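PDB 5GHU: probable fimbrial chaperone YadV, which probably acts as a periplasmic chaperone that helps fimbrial subunits fold and assemble, and could thereby contribute to adhesion to surfaces. Local coordinates for residues 52-57 with 71-76. Sequence-based numbering, arbitrary orientation.
Sequences PFTATP and KLMYTA
The open end, away from the turn, of the antiparallel hairpin of strands 53-62 and 67-74 in the immunoglobulin-like N-terminal domain of this PapD-family chaperone pairs Phe53 with Tyr74 and Thr56 with Lys71. Four backbone hydrogen bonds join Thr54 to Met73 and Thr56 to Lys71, and a fifth, from Thr75 N to Pro52 O (2.7 Å), closes the end with its donor well above the carbonyl plane. On the face carrying Phe53, Tyr74, Ala55 and Leu72, the Phe53 ring lies across the root of Tyr74: CE2 is 3.8 Å from Tyr74 CB, and Tyr74 CD1 sits over one ring face, toward the rim. The two ring planes meet obliquely at 58°. Tyr74 CG lies anti to the backbone N (chi1 177°), and CE1 of its ring lies 3.6 Å from Pro52 CG. Leu72 CD2 touches Ala55 CB at 3.5 Å. Tyr12 and Phe88 pack edge-to-face with the Phe53 ring, so an alanine here would probably open a gap among these aromatics and take away the ring contacts of Tyr74 CB and CD1. On the other face, a water bonds Thr54 OG1 (2.8 Å) and, in one of two conformers, Thr56 OG1, and donates to Lys71 O. The hairpin thus has an apolar, aromatic inner side and a more exposed, mixed outer side of threonines, Lys71 and Met73, where a water bridges the strands.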
loop_
_atom_site.group_PDB
_atom_site.type_symbol
_atom_site.label_atom_id
_atom_site.label_comp_id
_atom_site.label_asym_id
_atom_site.label_seq_id
_atom_site.Cartn_x
_atom_site.Cartn_y
_atom_site.Cartn_z
ATOM N N PRO A 52 6.095 6.451 15.144
ATOM C CA PRO A 52 5.626 6.177 16.504
ATOM C C PRO A 52 5.151 4.730 16.648
ATOM O O PRO A 52 4.043 4.493 17.095
ATOM C CB PRO A 52 4.453 7.152 16.679
ATOM C CG PRO A 52 3.891 7.328 15.239
ATOM C CD PRO A 52 5.139 7.253 14.349
ATOM N N PHE A 53 5.980 3.778 16.239
ATOM C CA PHE A 53 5.638 2.359 16.370
ATOM C C PHE A 53 6.858 1.580 16.861
ATOM O O PHE A 53 7.989 2.000 16.664
ATOM C CB PHE A 53 5.186 1.759 15.047
ATOM C CG PHE A 53 3.896 2.328 14.509
ATOM C CD1 PHE A 53 3.922 3.460 13.713
ATOM C CD2 PHE A 53 2.664 1.736 14.819
ATOM C CE1 PHE A 53 2.741 4.012 13.212
ATOM C CE2 PHE A 53 1.475 2.276 14.314
ATOM C CZ PHE A 53 1.529 3.407 13.501
ATOM N N THR A 54 6.620 0.444 17.491
ATOM C CA THR A 54 7.666 -0.553 17.701
ATOM C C THR A 54 7.241 -1.847 16.977
ATOM O O THR A 54 6.053 -2.054 16.713
ATOM C CB THR A 54 7.909 -0.834 19.186
ATOM O OG1 THR A 54 6.697 -1.241 19.815
ATOM C CG2 THR A 54 8.419 0.411 19.894
ATOM N N ALA A 55 8.223 -2.669 16.620
ATOM C CA ALA A 55 7.979 -3.985 16.012
ATOM C C ALA A 55 8.808 -4.955 16.794
ATOM O O ALA A 55 10.049 -4.818 16.842
ATOM C CB ALA A 55 8.373 -3.985 14.544
ATOM N N THR A 56 8.162 -5.926 17.432
ATOM C CA THR A 56 8.919 -6.828 18.275
ATOM C C THR A 56 8.526 -8.281 18.028
ATOM O O THR A 56 7.374 -8.620 17.837
ATOM C CB THR A 56 8.748 -6.475 19.747
ATOM O OG1 THR A 56 7.366 -6.547 20.078
ATOM C CG2 THR A 56 9.249 -5.057 20.001
ATOM N N PRO A 57 9.534 -9.144 17.980
ATOM C CA PRO A 57 10.961 -8.857 18.164
ATOM C C PRO A 57 11.545 -8.195 16.911
ATOM O O PRO A 57 11.225 -8.573 15.784
ATOM C CB PRO A 57 11.556 -10.253 18.408
ATOM C CG PRO A 57 10.641 -11.171 17.673
ATOM C CD PRO A 57 9.280 -10.583 17.777
ATOM N N LYS A 71 4.859 -8.320 16.651
ATOM C CA LYS A 71 3.840 -7.472 17.239
ATOM C C LYS A 71 4.163 -6.017 16.888
ATOM O O LYS A 71 5.271 -5.516 17.163
ATOM C CB LYS A 71 3.790 -7.693 18.771
ATOM C CG LYS A 71 2.968 -6.640 19.524
ATOM C CD LYS A 71 2.908 -6.938 21.011
ATOM C CE LYS A 71 1.994 -8.122 21.289
ATOM N NZ LYS A 71 1.805 -8.357 22.754
ATOM N N LEU A 72 3.208 -5.330 16.273
ATOM C CA LEU A 72 3.406 -3.928 15.907
ATOM C C LEU A 72 2.619 -3.095 16.886
ATOM O O LEU A 72 1.451 -3.381 17.150
ATOM C CB LEU A 72 2.946 -3.650 14.484
ATOM C CG LEU A 72 3.542 -4.574 13.438
ATOM C CD1 LEU A 72 2.839 -4.269 12.074
ATOM C CD2 LEU A 72 5.087 -4.437 13.363
ATOM N N MET A 73 3.249 -2.073 17.441
ATOM C CA MET A 73 2.614 -1.337 18.522
ATOM C C MET A 73 2.782 0.176 18.364
ATOM O O MET A 73 3.900 0.666 18.253
ATOM C CB MET A 73 3.180 -1.785 19.857
ATOM C CG MET A 73 2.433 -1.178 20.975
ATOM S SD MET A 73 2.932 -1.809 22.588
ATOM C CE MET A 73 2.663 -3.561 22.475
ATOM N N TYR A 74 1.675 0.917 18.335
ATOM C CA TYR A 74 1.711 2.385 18.271
ATOM C C TYR A 74 2.154 2.957 19.619
ATOM O O TYR A 74 1.700 2.524 20.659
ATOM C CB TYR A 74 0.337 2.934 17.866
ATOM C CG TYR A 74 0.185 4.453 17.825
ATOM C CD1 TYR A 74 0.869 5.220 16.892
ATOM C CD2 TYR A 74 -0.694 5.105 18.696
ATOM C CE1 TYR A 74 0.718 6.618 16.852
ATOM C CE2 TYR A 74 -0.860 6.494 18.663
ATOM C CZ TYR A 74 -0.166 7.246 17.729
ATOM O OH TYR A 74 -0.333 8.624 17.698
ATOM N N THR A 75 3.044 3.927 19.577
ATOM C CA THR A 75 3.630 4.447 20.807
ATOM C C THR A 75 3.157 5.866 21.072
ATOM O O THR A 75 3.343 6.380 22.167
ATOM C CB THR A 75 5.156 4.440 20.741
ATOM O OG1 THR A 75 5.587 5.362 19.727
ATOM C CG2 THR A 75 5.690 3.040 20.453
ATOM N N ALA A 76 2.567 6.506 20.072
ATOM C CA ALA A 76 2.149 7.909 20.190
ATOM C C ALA A 76 3.296 8.805 20.634
ATOM O O ALA A 76 3.077 9.821 21.296
ATOM C CB ALA A 76 0.991 8.045 21.157
HETATM O O HOH W 1 5.989 -3.927 19.370
#